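Local coordinates for sulfate adenylyltransferase (Allochromatium vinosum, PDB 4DNX), which catalyses the transfer of the adenylyl group of ATP to sulfate, giving adenosine 5'-phosphosulfate and diphosphate, at residues Asn43-Gly48 with Pro110-Met115; Gln69-Thr74 with Asp315-Thr320; Gly76-Val81 with Asp321-Glu326; Ala96-Leu101 with Pro160-Asn165. All blocks are in the same frame, centred on the assembly; numbering follows the deposited sequence.

Overall arrangement
The four contacts form two pairs. Interactions 1 and 4, with centres about 7 Å apart, lie within the PUA-like domain and share its mixed sheet. Strand 111-116 runs between strands 98-102 and 155-163, and helix 38-48 packs against it in interaction 1. Interactions 2 and 3, also about 7 Å apart between centres, join that domain to the ATP-sulfurylase region. Their segments run from the ends of helices 61-70 and 309-316 into the following loops. Centres of the two pairs are 23 to 29 Å apart. Along the chain, interaction 4 is nested inside the loops closed by interactions 2 and 3. One pair thus lies within a domain, the other where it meets the ATP-sulfurylase region.

Interaction 1. Residues Asn43-Gly48 with Pro110-Met115; sequences NAVMLG and PVLAVM
The carbonyl O of Ala44 accepts the backbone N-H of Gly48 at 2.8 Å, a regular bond of helix 38-48, while the methyl of Ala44 points toward Leu112. Across the contact the meeting is purely apolar. Leu112 divides its two methyls between two consecutive helix residues. Its CD2 lies 4.0 Å from Ala44 CB. Its CD1 lies 4.2 Å from Val45 CG2. Leu112 CG stands anti to its own backbone N (chi1 172°), which carries both branches out from the strand to the helix. The side chains of Val45 and Leu112 cross at about a right angle, so branch ends meet and the chains do not run alongside each other. Ala44 has the shorter side chain and lets the helix come close at this point. Ala44 CA is 7.5 Å from Ala113 CA, the closest CA pair of the two segments.

The strand is irregular here. Leu112 and Ala113 both face Leu101 of the adjacent strand, which makes a classic beta bulge. The backbone of Leu112 is also bonded to Leu101 and Leu164. Ala44 rests on Ile161 as well, so the helix spans two strands. All three touching residues are buried. This is helix-on-sheet packing in the core of the PUA-like domain, with a bulged strand facing helix 38-48.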
loop_
_atom_site.group_PDB
_atom_site.type_symbol
_atom_site.label_atom_id
_atom_site.label_comp_id
_atom_site.label_asym_id
_atom_site.label_seq_id
_atom_site.Cartn_x
_atom_site.Cartn_y
_atom_site.Cartn_z
ATOM N N ASN A 43 -14.815 -11.527 2.753
ATOM C CA ASN A 43 -15.627 -11.299 1.549
ATOM C C ASN A 43 -15.727 -9.774 1.361
ATOM O O ASN A 43 -15.589 -9.246 0.222
ATOM C CB ASN A 43 -17.059 -11.863 1.739
ATOM C CG ASN A 43 -17.151 -13.406 1.617
ATOM O OD1 ASN A 43 -16.248 -14.057 1.114
ATOM N ND2 ASN A 43 -18.282 -13.965 2.052
ATOM N N ALA A 44 -15.928 -9.033 2.458
ATOM C CA ALA A 44 -16.086 -7.573 2.356
ATOM C C ALA A 44 -14.803 -6.873 1.958
ATOM O O ALA A 44 -14.819 -5.919 1.202
ATOM C CB ALA A 44 -16.606 -6.975 3.711
ATOM N N VAL A 45 -13.677 -7.364 2.485
ATOM C CA VAL A 45 -12.368 -6.777 2.129
ATOM C C VAL A 45 -12.099 -7.021 0.634
ATOM O O VAL A 45 -11.646 -6.059 -0.070
ATOM C CB VAL A 45 -11.242 -7.340 3.009
ATOM C CG1 VAL A 45 -9.877 -6.882 2.469
ATOM C CG2 VAL A 45 -11.375 -6.822 4.413
ATOM N N MET A 46 -12.397 -8.240 0.148
ATOM C CA MET A 46 -12.159 -8.596 -1.278
ATOM C C MET A 46 -13.080 -7.731 -2.169
ATOM O O MET A 46 -12.653 -7.235 -3.227
ATOM C CB MET A 46 -12.361 -10.102 -1.563
ATOM C CG MET A 46 -11.319 -11.001 -0.844
ATOM S SD MET A 46 -9.675 -10.821 -1.636
ATOM C CE MET A 46 -9.867 -11.915 -2.984
ATOM N N LEU A 47 -14.326 -7.552 -1.747
ATOM C CA LEU A 47 -15.221 -6.643 -2.491
ATOM C C LEU A 47 -14.703 -5.186 -2.481
ATOM O O LEU A 47 -14.746 -4.472 -3.521
ATOM C CB LEU A 47 -16.624 -6.683 -1.827
ATOM C CG LEU A 47 -17.448 -7.934 -2.239
ATOM C CD1 LEU A 47 -18.592 -8.079 -1.215
ATOM C CD2 LEU A 47 -17.964 -7.771 -3.664
ATOM N N GLY A 48 -14.279 -4.707 -1.316
ATOM C CA GLY A 48 -13.720 -3.345 -1.164
ATOM C C GLY A 48 -12.520 -3.112 -2.072
ATOM O O GLY A 48 -12.374 -2.038 -2.624
ATOM N N PRO A 110 -14.259 -2.630 15.349
ATOM C CA PRO A 110 -14.572 -1.380 14.588
ATOM C C PRO A 110 -15.428 -1.640 13.355
ATOM O O PRO A 110 -15.533 -2.766 12.835
ATOM C CB PRO A 110 -13.190 -0.937 14.108
ATOM C CG PRO A 110 -12.405 -2.223 13.957
ATOM C CD PRO A 110 -12.829 -2.974 15.234
ATOM N N VAL A 111 -16.073 -0.583 12.867
ATOM C CA VAL A 111 -16.841 -0.725 11.637
ATOM C C VAL A 111 -15.968 -1.007 10.433
ATOM O O VAL A 111 -14.959 -0.298 10.183
ATOM C CB VAL A 111 -17.632 0.594 11.366
ATOM C CG1 VAL A 111 -18.395 0.454 10.035
ATOM C CG2 VAL A 111 -18.621 0.862 12.512
ATOM N N LEU A 112 -16.349 -2.036 9.675
ATOM C CA LEU A 112 -15.627 -2.435 8.444
ATOM C C LEU A 112 -16.370 -1.930 7.183
ATOM O O LEU A 112 -15.742 -1.522 6.192
ATOM C CB LEU A 112 -15.489 -3.970 8.398
ATOM C CG LEU A 112 -14.937 -4.653 7.150
ATOM C CD1 LEU A 112 -13.526 -4.174 6.848
ATOM C CD2 LEU A 112 -14.961 -6.176 7.294
ATOM N N ALA A 113 -17.708 -1.890 7.240
ATOM C CA ALA A 113 -18.501 -1.536 6.034
ATOM C C ALA A 113 -19.881 -1.092 6.501
ATOM O O ALA A 113 -20.279 -1.370 7.626
ATOM C CB ALA A 113 -18.659 -2.762 5.093
ATOM N N VAL A 114 -20.553 -0.352 5.616
ATOM C CA VAL A 114 -21.950 0.032 5.808
ATOM C C VAL A 114 -22.756 -0.740 4.752
ATOM O O VAL A 114 -22.353 -0.818 3.589
ATOM C CB VAL A 114 -22.102 1.568 5.602
ATOM C CG1 VAL A 114 -23.566 1.974 5.651
ATOM C CG2 VAL A 114 -21.336 2.310 6.670
ATOM N N MET A 115 -23.903 -1.285 5.142
ATOM C CA MET A 115 -24.670 -2.136 4.232
ATOM C C MET A 115 -26.089 -1.634 4.142
ATOM O O MET A 115 -26.667 -1.260 5.163
ATOM C CB MET A 115 -24.682 -3.571 4.778
ATOM C CG MET A 115 -25.437 -4.542 3.916
ATOM S SD MET A 115 -25.132 -6.200 4.649
ATOM C CE MET A 115 -26.067 -7.157 3.507
#

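Interaction 2. Residues Gln69-Thr74 with Asp315-Thr320; sequences QSMTLT and DDAVPT
Met71 lays the end of its side chain over Ala317 and Val318. Its methyl CE lies 3.9 Å from Ala317 CB and 4.0 Å from the carbonyl Ala317 O. The sulfur touches the second residue: Met71 SD is 4.2 Å from Val318 CG2. Pro319 flanks the same side chain more loosely, with Pro319 CD 4.7 Å from Met71 SD. The contact is therefore made by one long side chain against a short turn of backbone and its small apolar groups.

The torsions explain the reach. Met71 CG lies beside the backbone N and anti to the carbonyl carbon, and chi2 is extended (-178°). The chain then bends at chi3 (-145°), which turns CE toward Ala317. Met71 is also the first residue to leave helical angles after helix 61-70, with positive phi. Its side chain sets out toward residues 315-320.

Within residues 69-74, Ser70 OG is hydrogen-bonded to Ser66 O. Helix 274-287 backs the contact: its Arg275 touches Met71 and its Val278 touches Val318. Ala317 is exposed, whereas Met71 and Val318 are buried, so the patch runs from the surface inward. Residues 69-74 belong to the PUA-like domain and residues 315-320 to the ATP-sulfurylase region, and the contact is apolar packing of a methionine at the interface between the two.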
loop_
_atom_site.group_PDB
_atom_site.type_symbol
_atom_site.label_atom_id
_atom_site.label_comp_id
_atom_site.label_asym_id
_atom_site.label_seq_id
_atom_site.Cartn_x
_atom_site.Cartn_y
_atom_site.Cartn_z
ATOM N N GLN A 69 -24.392 -23.944 -7.308
ATOM C CA GLN A 69 -24.674 -25.078 -8.163
ATOM C C GLN A 69 -24.171 -24.904 -9.584
ATOM O O GLN A 69 -23.948 -25.911 -10.283
ATOM C CB GLN A 69 -26.183 -25.369 -8.213
ATOM C CG GLN A 69 -26.777 -25.751 -6.877
ATOM C CD GLN A 69 -28.263 -25.837 -6.948
ATOM O OE1 GLN A 69 -28.827 -26.895 -7.237
ATOM N NE2 GLN A 69 -28.921 -24.733 -6.669
ATOM N N SER A 70 -24.054 -23.648 -10.027
ATOM C CA SER A 70 -23.834 -23.384 -11.465
ATOM C C SER A 70 -22.775 -22.295 -11.772
ATOM O O SER A 70 -22.517 -21.971 -12.954
ATOM C CB SER A 70 -25.169 -23.051 -12.162
ATOM O OG SER A 70 -25.607 -21.751 -11.788
ATOM N N MET A 71 -22.168 -21.750 -10.713
ATOM C CA MET A 71 -21.208 -20.652 -10.803
ATOM C C MET A 71 -21.772 -19.416 -11.480
ATOM O O MET A 71 -21.027 -18.638 -12.059
ATOM C CB MET A 71 -19.886 -21.106 -11.458
ATOM C CG MET A 71 -19.242 -22.352 -10.843
ATOM S SD MET A 71 -17.669 -22.629 -11.772
ATOM C CE MET A 71 -17.527 -24.394 -11.842
ATOM N N THR A 72 -23.081 -19.208 -11.370
ATOM C CA THR A 72 -23.705 -17.963 -11.844
ATOM C C THR A 72 -24.657 -17.394 -10.801
ATOM O O THR A 72 -25.229 -18.132 -9.992
ATOM C CB THR A 72 -24.512 -18.155 -13.169
ATOM O OG1 THR A 72 -25.628 -19.038 -12.934
ATOM C CG2 THR A 72 -23.649 -18.716 -14.276
ATOM N N LEU A 73 -24.850 -16.084 -10.851
ATOM C CA LEU A 73 -25.949 -15.434 -10.148
ATOM C C LEU A 73 -27.291 -15.633 -10.886
ATOM O O LEU A 73 -27.344 -16.084 -12.051
ATOM C CB LEU A 73 -25.623 -13.948 -9.984
ATOM C CG LEU A 73 -24.245 -13.692 -9.310
ATOM C CD1 LEU A 73 -24.067 -12.218 -9.089
ATOM C CD2 LEU A 73 -24.132 -14.451 -7.998
ATOM N N THR A 74 -28.410 -15.349 -10.209
ATOM C CA THR A 74 -29.732 -15.489 -10.885
ATOM C C THR A 74 -29.883 -14.653 -12.162
ATOM O O THR A 74 -30.582 -15.067 -13.082
ATOM C CB THR A 74 -30.941 -15.180 -9.954
ATOM O OG1 THR A 74 -30.794 -13.869 -9.388
ATOM C CG2 THR A 74 -31.047 -16.239 -8.853
ATOM N N ASP A 315 -11.813 -27.181 -17.986
ATOM C CA ASP A 315 -12.152 -27.798 -19.285
ATOM C C ASP A 315 -13.646 -27.967 -19.477
ATOM O O ASP A 315 -14.175 -27.740 -20.568
ATOM C CB ASP A 315 -11.520 -29.191 -19.422
ATOM C CG ASP A 315 -10.010 -29.151 -19.512
ATOM O OD1 ASP A 315 -9.456 -28.127 -19.976
ATOM O OD2 ASP A 315 -9.384 -30.160 -19.125
ATOM N N ASP A 316 -14.327 -28.399 -18.419
ATOM C CA ASP A 316 -15.726 -28.786 -18.556
ATOM C C ASP A 316 -16.657 -27.898 -17.753
ATOM O O ASP A 316 -17.601 -27.333 -18.317
ATOM C CB ASP A 316 -15.933 -30.269 -18.196
ATOM C CG ASP A 316 -14.788 -30.839 -17.354
ATOM O OD1 ASP A 316 -14.350 -30.150 -16.406
ATOM O OD2 ASP A 316 -14.329 -31.967 -17.654
ATOM N N ALA A 317 -16.385 -27.755 -16.456
ATOM C CA ALA A 317 -17.353 -27.139 -15.565
ATOM C C ALA A 317 -17.453 -25.623 -15.714
ATOM O O ALA A 317 -18.547 -25.069 -15.611
ATOM C CB ALA A 317 -17.115 -27.533 -14.085
ATOM N N VAL A 318 -16.332 -24.944 -15.934
ATOM C CA VAL A 318 -16.366 -23.489 -16.022
ATOM C C VAL A 318 -16.957 -23.137 -17.395
ATOM O O VAL A 318 -16.439 -23.601 -18.401
ATOM C CB VAL A 318 -14.946 -22.866 -15.855
ATOM C CG1 VAL A 318 -14.972 -21.359 -16.128
ATOM C CG2 VAL A 318 -14.424 -23.135 -14.441
ATOM N N PRO A 319 -18.028 -22.336 -17.421
ATOM C CA PRO A 319 -18.690 -22.009 -18.694
ATOM C C PRO A 319 -17.711 -21.420 -19.701
ATOM O O PRO A 319 -16.739 -20.732 -19.318
ATOM C CB PRO A 319 -19.733 -20.961 -18.296
ATOM C CG PRO A 319 -19.894 -21.085 -16.825
ATOM C CD PRO A 319 -18.570 -21.545 -16.304
ATOM N N THR A 320 -17.950 -21.680 -20.981
ATOM C CA THR A 320 -17.037 -21.221 -22.032
ATOM C C THR A 320 -16.930 -19.697 -22.052
ATOM O O THR A 320 -17.937 -18.980 -21.899
ATOM C CB THR A 320 -17.492 -21.681 -23.444
ATOM O OG1 THR A 320 -18.260 -22.880 -23.325
ATOM C CG2 THR A 320 -16.281 -21.917 -24.350
#

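Interaction 3. Residues Gly76-Val81 with Asp321-Glu326; sequences GRFFPV and DVLAIE
At the seam between the PUA-like domain and the Rossmann-like ATP-sulfurylase region, Phe78 meets Val322 and Leu323, loop against loop. The ring of Phe78 is held between two apolar groups. On one face Val322 CG2 makes a CH-pi contact, 3.7 Å from the ring centroid and only 4° off the ring normal. On the opposite face lies Pro80 CD, 4.3 Å above the plane and offset toward the rim.

Val322 uses more than one atom. Its CB sits 3.8 Å from Phe78 CG, and Val322 CG1 is 4.0 Å from Phe78 CB. The methyl over the ring, CG2, occupies the position between the backbone N and the carbonyl carbon, with chi1 of -66° placing CG1 beside the N. For Phe78, CG is anti to the backbone N (chi1 176°), which sends the ring toward residues 321-326.

With an alanine at Phe78, the CG2 methyl of Val322 would probably lose its ring partner and a gap would probably open between the loops. The ring also touches Met71, and Val278 of helix 274-287 backs it. That helix also contributes Gln285, whose OE1 accepts the backbone N-H groups of both Ala324 and Ile325. Leu323 approaches the far end of the ring obliquely, with Leu323 CD2 4.0 Å from Phe78 CE2.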
loop_
_atom_site.group_PDB
_atom_site.type_symbol
_atom_site.label_atom_id
_atom_site.label_comp_id
_atom_site.label_asym_id
_atom_site.label_seq_id
_atom_site.Cartn_x
_atom_site.Cartn_y
_atom_site.Cartn_z
ATOM N N GLY A 76 -27.507 -14.161 -14.268
ATOM C CA GLY A 76 -26.642 -14.715 -15.287
ATOM C C GLY A 76 -25.182 -14.327 -15.212
ATOM O O GLY A 76 -24.374 -14.918 -15.930
ATOM N N ARG A 77 -24.816 -13.371 -14.352
ATOM C CA ARG A 77 -23.376 -13.022 -14.160
ATOM C C ARG A 77 -22.573 -14.228 -13.632
ATOM O O ARG A 77 -23.053 -14.947 -12.758
ATOM C CB ARG A 77 -23.196 -11.844 -13.169
ATOM C CG ARG A 77 -23.570 -10.464 -13.714
ATOM C CD ARG A 77 -23.529 -9.371 -12.619
ATOM N NE ARG A 77 -24.597 -9.603 -11.643
ATOM C CZ ARG A 77 -24.664 -9.064 -10.424
ATOM N NH1 ARG A 77 -23.728 -8.239 -9.989
ATOM N NH2 ARG A 77 -25.688 -9.362 -9.636
ATOM N N PHE A 78 -21.364 -14.449 -14.155
ATOM C CA PHE A 78 -20.479 -15.478 -13.635
ATOM C C PHE A 78 -19.889 -15.068 -12.263
ATOM O O PHE A 78 -19.305 -13.982 -12.109
ATOM C CB PHE A 78 -19.348 -15.721 -14.634
ATOM C CG PHE A 78 -18.322 -16.695 -14.159
ATOM C CD1 PHE A 78 -18.652 -18.049 -13.957
ATOM C CD2 PHE A 78 -17.002 -16.274 -13.913
ATOM C CE1 PHE A 78 -17.663 -18.971 -13.485
ATOM C CE2 PHE A 78 -16.041 -17.196 -13.458
ATOM C CZ PHE A 78 -16.379 -18.527 -13.242
ATOM N N PHE A 79 -20.032 -15.957 -11.279
ATOM C CA PHE A 79 -19.312 -15.857 -10.012
ATOM C C PHE A 79 -19.243 -17.220 -9.293
ATOM O O PHE A 79 -20.269 -17.849 -9.050
ATOM C CB PHE A 79 -19.865 -14.765 -9.102
ATOM C CG PHE A 79 -18.885 -14.367 -8.029
ATOM C CD1 PHE A 79 -17.842 -13.453 -8.307
ATOM C CD2 PHE A 79 -18.908 -15.001 -6.770
ATOM C CE1 PHE A 79 -16.902 -13.123 -7.364
ATOM C CE2 PHE A 79 -17.949 -14.687 -5.795
ATOM C CZ PHE A 79 -16.933 -13.713 -6.080
ATOM N N PRO A 80 -18.034 -17.691 -8.975
ATOM C CA PRO A 80 -17.864 -19.105 -8.642
ATOM C C PRO A 80 -18.223 -19.600 -7.259
ATOM O O PRO A 80 -18.359 -20.809 -7.110
ATOM C CB PRO A 80 -16.369 -19.370 -8.916
ATOM C CG PRO A 80 -15.711 -18.091 -8.841
ATOM C CD PRO A 80 -16.734 -16.998 -9.138
ATOM N N VAL A 81 -18.335 -18.735 -6.261
ATOM C CA VAL A 81 -18.755 -19.167 -4.906
ATOM C C VAL A 81 -19.767 -18.196 -4.300
ATOM O O VAL A 81 -19.777 -17.020 -4.605
ATOM C CB VAL A 81 -17.540 -19.318 -3.914
ATOM C CG1 VAL A 81 -16.498 -20.301 -4.484
ATOM C CG2 VAL A 81 -16.937 -17.956 -3.587
ATOM N N ASP A 321 -15.703 -19.228 -22.229
ATOM C CA ASP A 321 -15.404 -17.803 -22.385
ATOM C C ASP A 321 -15.909 -16.833 -21.275
ATOM O O ASP A 321 -16.017 -15.628 -21.507
ATOM C CB ASP A 321 -15.808 -17.336 -23.800
ATOM C CG ASP A 321 -15.073 -18.113 -24.911
ATOM O OD1 ASP A 321 -15.564 -18.146 -26.063
ATOM O OD2 ASP A 321 -14.002 -18.700 -24.628
ATOM N N VAL A 322 -16.208 -17.329 -20.080
ATOM C CA VAL A 322 -16.436 -16.384 -18.969
ATOM C C VAL A 322 -15.134 -15.762 -18.441
ATOM O O VAL A 322 -15.132 -14.623 -17.938
ATOM C CB VAL A 322 -17.262 -16.981 -17.799
ATOM C CG1 VAL A 322 -18.683 -17.272 -18.285
ATOM C CG2 VAL A 322 -16.596 -18.216 -17.234
ATOM N N LEU A 323 -14.044 -16.517 -18.538
ATOM C CA LEU A 323 -12.734 -16.050 -18.086
ATOM C C LEU A 323 -11.821 -15.885 -19.262
ATOM O O LEU A 323 -11.829 -16.704 -20.163
ATOM C CB LEU A 323 -12.076 -17.064 -17.133
ATOM C CG LEU A 323 -12.708 -17.170 -15.735
ATOM C CD1 LEU A 323 -12.080 -18.331 -14.965
ATOM C CD2 LEU A 323 -12.569 -15.890 -14.935
ATOM N N ALA A 324 -11.008 -14.837 -19.232
ATOM C CA ALA A 324 -9.981 -14.656 -20.230
ATOM C C ALA A 324 -8.610 -15.088 -19.750
ATOM O O ALA A 324 -7.744 -15.375 -20.568
ATOM C CB ALA A 324 -9.950 -13.211 -20.749
ATOM N N ILE A 325 -8.404 -15.107 -18.427
ATOM C CA ILE A 325 -7.119 -15.570 -17.853
ATOM C C ILE A 325 -6.895 -17.038 -18.219
ATOM O O ILE A 325 -7.869 -17.827 -18.286
ATOM C CB ILE A 325 -7.060 -15.317 -16.326
ATOM C CG1 ILE A 325 -5.654 -15.593 -15.750
ATOM C CG2 ILE A 325 -8.169 -16.111 -15.552
ATOM C CD1 ILE A 325 -5.423 -15.048 -14.277
ATOM N N GLU A 326 -5.634 -17.400 -18.472
ATOM C CA GLU A 326 -5.280 -18.769 -18.888
ATOM C C GLU A 326 -4.550 -19.467 -17.741
ATOM O O GLU A 326 -3.917 -18.810 -16.935
ATOM C CB GLU A 326 -4.363 -18.727 -20.111
ATOM C CG GLU A 326 -5.056 -18.234 -21.369
ATOM C CD GLU A 326 -4.117 -18.209 -22.553
ATOM O OE1 GLU A 326 -4.003 -17.136 -23.203
ATOM O OE2 GLU A 326 -3.474 -19.256 -22.820
#

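Interaction 4. Residues Ala96-Leu101 with Pro160-Asn165; sequences ATRIAL and PIQVLN
The guanidinium of Arg98 has Gln162 OE1 at its edge, near its plane, and a methyl of Val114 over one face. The link to Gln162 is a weak hydrogen bond: Arg98 NH2 to Gln162 OE1 is 3.4 Å, with an N-H...O angle of 152°. The same oxygen lies 3.6 Å from Arg98 NH1. The amide plane of Gln162 is turned 59° from the guanidinium plane, so the two groups neither stack nor lie flat together. Stronger partners hold the arginine. Its NE makes a salt bridge with Glu27 and its NH1 one with Asp116, so the amide is a weaker partner.

Arg98 is extended from CG to NE and starts with CG anti to the backbone N (chi1 -173°), which gives it the length to reach over. It needs that length because the strands are not neighbours. In the mixed sheet of the PUA-like domain, strand 111-116 lies between strands 98-102 and 155-163. Arg98 reaches over it, and Gln162 comes from the far strand to meet the arginine. Leu24 of helix 18-28 touches both Arg98 and Gln162. A bound MES molecule, probably from the crystallisation liquor, lies about 4 Å from the Gln162 side chain.

The other face of the sheet carries the apolar half of the contact. There Leu101 CD1 lies 4.2 Å from Ile161 CG2, with Phe58 touching both residues.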
loop_
_atom_site.group_PDB
_atom_site.type_symbol
_atom_site.label_atom_id
_atom_site.label_comp_id
_atom_site.label_asym_id
_atom_site.label_seq_id
_atom_site.Cartn_x
_atom_site.Cartn_y
_atom_site.Cartn_z
ATOM N N ALA A 96 -34.251 -2.508 10.239
ATOM C CA ALA A 96 -33.310 -1.482 9.820
ATOM C C ALA A 96 -33.012 -1.654 8.340
ATOM O O ALA A 96 -32.856 -2.787 7.875
ATOM C CB ALA A 96 -32.012 -1.593 10.631
ATOM N N THR A 97 -32.907 -0.555 7.595
ATOM C CA THR A 97 -32.566 -0.713 6.163
ATOM C C THR A 97 -31.091 -0.439 5.875
ATOM O O THR A 97 -30.627 -0.678 4.762
ATOM C CB THR A 97 -33.450 0.131 5.214
ATOM O OG1 THR A 97 -33.506 1.480 5.682
ATOM C CG2 THR A 97 -34.858 -0.438 5.142
ATOM N N ARG A 98 -30.396 0.106 6.867
ATOM C CA ARG A 98 -29.003 0.514 6.734
ATOM C C ARG A 98 -28.330 0.188 8.075
ATOM O O ARG A 98 -28.855 0.574 9.147
ATOM C CB ARG A 98 -28.963 2.006 6.458
ATOM C CG ARG A 98 -27.635 2.577 6.135
ATOM C CD ARG A 98 -27.925 3.842 5.325
ATOM N NE ARG A 98 -26.713 4.585 5.080
ATOM C CZ ARG A 98 -25.890 4.348 4.064
ATOM N NH1 ARG A 98 -26.164 3.389 3.189
ATOM N NH2 ARG A 98 -24.792 5.080 3.920
ATOM N N ILE A 99 -27.219 -0.564 8.009
ATOM C CA ILE A 99 -26.584 -1.088 9.219
ATOM C C ILE A 99 -25.070 -1.004 9.071
ATOM O O ILE A 99 -24.565 -0.834 7.948
ATOM C CB ILE A 99 -27.009 -2.550 9.493
ATOM C CG1 ILE A 99 -26.442 -3.496 8.402
ATOM C CG2 ILE A 99 -28.545 -2.634 9.606
ATOM C CD1 ILE A 99 -26.563 -5.014 8.736
ATOM N N ALA A 100 -24.348 -1.108 10.183
ATOM C CA ALA A 100 -22.871 -1.150 10.169
ATOM C C ALA A 100 -22.452 -2.601 10.383
ATOM O O ALA A 100 -23.001 -3.302 11.245
ATOM C CB ALA A 100 -22.279 -0.256 11.280
ATOM N N LEU A 101 -21.507 -3.056 9.574
ATOM C CA LEU A 101 -20.894 -4.401 9.741
ATOM C C LEU A 101 -19.558 -4.219 10.469
ATOM O O LEU A 101 -18.698 -3.484 10.010
ATOM C CB LEU A 101 -20.656 -5.042 8.372
ATOM C CG LEU A 101 -21.848 -5.169 7.413
ATOM C CD1 LEU A 101 -21.440 -5.909 6.158
ATOM C CD2 LEU A 101 -23.084 -5.827 8.109
ATOM N N PRO A 160 -26.198 -4.307 -0.983
ATOM C CA PRO A 160 -24.936 -3.695 -1.385
ATOM C C PRO A 160 -24.176 -3.107 -0.180
ATOM O O PRO A 160 -24.810 -2.697 0.807
ATOM C CB PRO A 160 -25.368 -2.556 -2.346
ATOM C CG PRO A 160 -26.778 -2.227 -1.898
ATOM C CD PRO A 160 -27.375 -3.484 -1.362
ATOM N N ILE A 161 -22.837 -3.064 -0.279
ATOM C CA ILE A 161 -22.031 -2.528 0.818
ATOM C C ILE A 161 -21.085 -1.438 0.320
ATOM O O ILE A 161 -20.761 -1.385 -0.873
ATOM C CB ILE A 161 -21.206 -3.660 1.565
ATOM C CG1 ILE A 161 -20.130 -4.237 0.638
ATOM C CG2 ILE A 161 -22.151 -4.760 2.136
ATOM C CD1 ILE A 161 -19.227 -5.305 1.379
ATOM N N GLN A 162 -20.673 -0.582 1.256
ATOM C CA GLN A 162 -19.617 0.440 1.099
ATOM C C GLN A 162 -18.578 0.104 2.159
ATOM O O GLN A 162 -18.875 0.128 3.367
ATOM C CB GLN A 162 -20.191 1.842 1.317
ATOM C CG GLN A 162 -21.239 2.205 0.271
ATOM C CD GLN A 162 -22.091 3.417 0.694
ATOM O OE1 GLN A 162 -22.870 3.378 1.677
ATOM N NE2 GLN A 162 -21.938 4.485 -0.030
ATOM N N VAL A 163 -17.358 -0.169 1.702
ATOM C CA VAL A 163 -16.247 -0.640 2.559
ATOM C C VAL A 163 -15.359 0.522 3.014
ATOM O O VAL A 163 -14.984 1.382 2.192
ATOM C CB VAL A 163 -15.441 -1.727 1.844
ATOM C CG1 VAL A 163 -14.269 -2.166 2.750
ATOM C CG2 VAL A 163 -16.375 -2.908 1.436
ATOM N N LEU A 164 -15.085 0.607 4.323
ATOM C CA LEU A 164 -14.403 1.753 4.920
ATOM C C LEU A 164 -12.917 1.512 5.182
ATOM O O LEU A 164 -12.134 2.451 5.368
ATOM C CB LEU A 164 -15.113 2.172 6.233
ATOM C CG LEU A 164 -16.574 2.589 6.028
ATOM C CD1 LEU A 164 -17.105 3.079 7.382
ATOM C CD2 LEU A 164 -16.719 3.706 4.995
ATOM N N ASN A 165 -12.540 0.246 5.248
ATOM C CA ASN A 165 -11.114 -0.113 5.460
ATOM C C ASN A 165 -10.880 -1.541 5.055
ATOM O O ASN A 165 -11.828 -2.276 4.662
ATOM C CB ASN A 165 -10.671 0.126 6.915
ATOM C CG ASN A 165 -11.493 -0.662 7.915
ATOM O OD1 ASN A 165 -11.379 -1.890 7.999
ATOM N ND2 ASN A 165 -12.343 0.052 8.671
#